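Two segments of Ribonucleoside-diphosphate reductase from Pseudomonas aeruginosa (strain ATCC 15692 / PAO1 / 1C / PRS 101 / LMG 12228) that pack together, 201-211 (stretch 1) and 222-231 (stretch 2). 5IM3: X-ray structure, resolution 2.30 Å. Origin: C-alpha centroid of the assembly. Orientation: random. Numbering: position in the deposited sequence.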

# COMPACT_ATOMS: atom_id res chain seq x y z
N VAL A 201 -0.71 42.09 41.45
CA VAL A 201 -0.29 43.28 40.73
C VAL A 201 1.06 43.03 40.07
O VAL A 201 1.34 43.56 38.98
CB VAL A 201 -0.24 44.51 41.65
CG1 VAL A 201 1.01 44.50 42.51
CG2 VAL A 201 -0.33 45.79 40.85
N ASN A 202 1.92 42.23 40.70
CA ASN A 202 3.19 41.86 40.09
C ASN A 202 2.98 40.90 38.93
O ASN A 202 3.60 41.05 37.87
CB ASN A 202 4.12 41.25 41.14
CG ASN A 202 5.47 40.87 40.57
OD1 ASN A 202 5.65 39.76 40.06
ND2 ASN A 202 6.43 41.78 40.65
N THR A 203 2.11 39.90 39.11
CA THR A 203 1.82 38.97 38.03
C THR A 203 1.21 39.68 36.83
O THR A 203 1.45 39.28 35.69
CB THR A 203 0.88 37.86 38.52
OG1 THR A 203 -0.43 38.39 38.73
CG2 THR A 203 1.39 37.24 39.82
N ALA A 204 0.44 40.75 37.08
CA ALA A 204 -0.07 41.56 35.98
C ALA A 204 1.07 42.26 35.24
O ALA A 204 1.05 42.37 34.01
CB ALA A 204 -1.08 42.57 36.50
N LEU A 205 2.06 42.76 35.98
CA LEU A 205 3.24 43.33 35.34
C LEU A 205 3.98 42.27 34.52
O LEU A 205 4.47 42.56 33.43
CB LEU A 205 4.18 43.93 36.39
CG LEU A 205 4.20 45.46 36.48
CD1 LEU A 205 2.84 46.00 36.91
CD2 LEU A 205 5.29 45.90 37.45
N VAL A 206 4.08 41.05 35.05
CA VAL A 206 4.76 39.99 34.33
C VAL A 206 3.96 39.57 33.10
O VAL A 206 4.53 39.30 32.04
CB VAL A 206 5.03 38.80 35.28
CG1 VAL A 206 5.65 37.63 34.52
CG2 VAL A 206 5.93 39.24 36.42
N MET A 207 2.64 39.51 33.23
CA MET A 207 1.80 39.05 32.12
C MET A 207 2.00 39.93 30.89
O MET A 207 2.14 39.43 29.77
CB MET A 207 0.33 39.03 32.54
CG MET A 207 -0.08 37.78 33.29
SD MET A 207 -0.06 36.30 32.25
CE MET A 207 -0.60 35.05 33.41
N THR A 208 2.00 41.25 31.08
CA THR A 208 2.16 42.18 29.97
C THR A 208 3.62 42.52 29.70
O THR A 208 3.89 43.46 28.95
CB THR A 208 1.37 43.47 30.23
OG1 THR A 208 2.10 44.32 31.11
CG2 THR A 208 0.01 43.15 30.85
N ALA A 209 4.55 41.78 30.29
CA ALA A 209 5.97 41.91 29.97
C ALA A 209 6.45 40.80 29.05
O ALA A 209 7.28 41.04 28.17
CB ALA A 209 6.81 41.93 31.25
N ARG A 210 5.95 39.57 29.24
CA ARG A 210 6.32 38.48 28.35
C ARG A 210 5.52 38.49 27.06
O ARG A 210 5.95 37.86 26.08
CB ARG A 210 6.15 37.13 29.05
CG ARG A 210 4.75 36.84 29.57
CD ARG A 210 4.61 35.36 29.91
NE ARG A 210 3.34 35.05 30.55
CZ ARG A 210 2.85 33.82 30.70
NH1 ARG A 210 3.52 32.77 30.24
NH2 ARG A 210 1.68 33.64 31.30
N THR A 211 4.38 39.18 27.02
CA THR A 211 3.68 39.37 25.76
C THR A 211 4.48 40.20 24.77
O THR A 211 4.14 40.24 23.58
CB THR A 211 2.32 40.03 26.00
OG1 THR A 211 1.56 40.03 24.79
CG2 THR A 211 2.50 41.47 26.47
N VAL A 222 13.53 41.69 30.97
CA VAL A 222 12.64 42.57 31.72
C VAL A 222 11.61 41.75 32.48
O VAL A 222 11.27 42.06 33.63
CB VAL A 222 11.96 43.58 30.77
CG1 VAL A 222 11.03 44.51 31.55
CG2 VAL A 222 13.00 44.38 29.99
N THR A 223 11.08 40.71 31.84
CA THR A 223 10.08 39.87 32.50
C THR A 223 10.66 39.20 33.73
O THR A 223 10.00 39.14 34.78
CB THR A 223 9.55 38.82 31.51
OG1 THR A 223 9.13 39.47 30.30
CG2 THR A 223 8.38 38.07 32.11
N ALA A 224 11.89 38.69 33.64
CA ALA A 224 12.52 38.04 34.78
C ALA A 224 12.78 39.03 35.91
O ALA A 224 12.57 38.71 37.08
CB ALA A 224 13.82 37.36 34.35
N ARG A 225 13.23 40.23 35.57
CA ARG A 225 13.55 41.22 36.60
C ARG A 225 12.30 41.67 37.34
O ARG A 225 12.37 41.97 38.54
CB ARG A 225 14.27 42.41 35.97
CG ARG A 225 15.61 42.04 35.37
CD ARG A 225 16.22 43.18 34.59
NE ARG A 225 17.36 42.74 33.79
CZ ARG A 225 18.10 43.55 33.04
NH1 ARG A 225 17.84 44.85 32.98
NH2 ARG A 225 19.12 43.05 32.35
N LEU A 226 11.15 41.71 36.66
CA LEU A 226 9.90 42.05 37.34
C LEU A 226 9.46 40.93 38.28
O LEU A 226 9.06 41.20 39.42
CB LEU A 226 8.82 42.35 36.30
CG LEU A 226 9.08 43.58 35.42
CD1 LEU A 226 8.07 43.66 34.29
CD2 LEU A 226 9.08 44.85 36.24
N LEU A 227 9.53 39.68 37.82
CA LEU A 227 9.18 38.55 38.67
C LEU A 227 10.05 38.50 39.92
O LEU A 227 9.60 38.04 40.98
CB LEU A 227 9.31 37.24 37.89
CG LEU A 227 9.08 35.95 38.67
CD1 LEU A 227 7.68 35.92 39.28
CD2 LEU A 227 9.30 34.74 37.77
N MET A 228 11.30 38.96 39.82
CA MET A 228 12.20 38.94 40.97
C MET A 228 11.63 39.71 42.15
O MET A 228 11.98 39.42 43.30
CB MET A 228 13.55 39.52 40.56
CG MET A 228 14.68 39.19 41.52
SD MET A 228 15.32 37.52 41.28
CE MET A 228 16.05 37.69 39.65
N ASP A 229 10.77 40.69 41.90
CA ASP A 229 10.20 41.48 42.98
C ASP A 229 9.37 40.61 43.92
O ASP A 229 9.40 40.81 45.14
CB ASP A 229 9.36 42.63 42.42
CG ASP A 229 9.25 43.80 43.37
OD1 ASP A 229 10.28 44.19 43.96
OD2 ASP A 229 8.13 44.33 43.53
N THR A 230 8.63 39.65 43.37
CA THR A 230 7.87 38.73 44.20
C THR A 230 8.80 37.82 45.00
O THR A 230 8.54 37.52 46.17
CB THR A 230 6.93 37.88 43.35
OG1 THR A 230 6.10 38.74 42.55
CG2 THR A 230 6.04 37.01 44.23
N LEU A 231 9.89 37.38 44.37
CA LEU A 231 10.84 36.50 45.06
C LEU A 231 11.50 37.21 46.23
O LEU A 231 11.63 36.64 47.32
CB LEU A 231 11.89 36.00 44.08
CG LEU A 231 11.53 34.78 43.21
CD1 LEU A 231 10.31 35.05 42.35
CD2 LEU A 231 12.72 34.39 42.35

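The two stretches form an antiparallel helix pair from a single chain, their N-to-C directions 174° apart and their axes 8.9 Å apart at closest approach. With so little splay the helices stay in touch along their length, yet the spacing is not uniform. At one end the CA atoms of Ala209 and Thr223 lie 5.2 Å apart; at the other, the CA atoms of Asn202 and Thr230 are 7.0 Å apart. The narrow end is built from small residues, an alanine facing a threonine, and the wider end accommodates an asparagine reaching across. The contact is modest, burying 438 Å² over both sides, and its residues recur at helical spacing: Asn202, Leu205, Val206 and Ala209 on one helix, Thr223, Leu226, Leu227 and Thr230 on the other.

Both hydrogen bonds across the contact belong to one side chain. Asn202 points toward the partner helix with chi1 in the t well, and its amide group uses both ends. Asn202 ND2 donates to the backbone O of Leu226 at 3.0 Å, with a nearly straight N-H...O angle of 174°. Leu226 O also accepts from Asp229 N at 3.1 Å within its own helix, so the asparagine adds a second donor to an oxygen already engaged. On the other side of the amide, Thr230 OG1 donates to Asn202 OD1 at 2.7 Å, a short side-chain-to-side-chain bond, so that Asn202 holds the partner helix by a side chain as well as by its backbone. Two different donor-acceptor demands thereby fix the orientation of the amide.

Shape reinforces this polar anchor. The Asn202 side chain is a knob in a hole formed by Leu226, Leu227, Asp229 and Thr230, with Asn202 ND2 3.5 Å from Asp229 CB. The lesson is that a buried polar group can serve as a packing element when its donor and acceptor are both answered by the pocket that holds it.

The apolar layer centres on Leu226, which points toward stretch 1 in the m,t rotamer and meets three side chains there. Leu226 CD1 lies 3.7 Å from Ala209 CB, Leu226 CD2 is 4.1 Å from Leu205 CD2, and Leu226 CB is 4.2 Å from Val206 CG2. Val206, directed sideways, bridges neighbouring positions: Val206 CG2 also comes within 4.2 Å of Leu227 CB, while Val206 CG1 approaches Thr223 CG2 at 3.7 Å. Branched side chains thus fill the seam between the asparagine and the small pair.

At the close end, Thr223 packs with both its methyl and its hydroxyl. Thr223 CG2 is 3.9 Å from Arg210 CB, and Thr223 OG1 sits 3.5 Å from Ala209 CB. Thr223 OG1 is also 3.4 Å from Arg210 N, but the angle is too poor for a hydrogen bond, and this hydroxyl is satisfied elsewhere in the structure. Arg210 contributes its CB here while its end leads away, where Arg210 NH2 makes a weak hydrogen bond to Met207 SD at 3.3 Å.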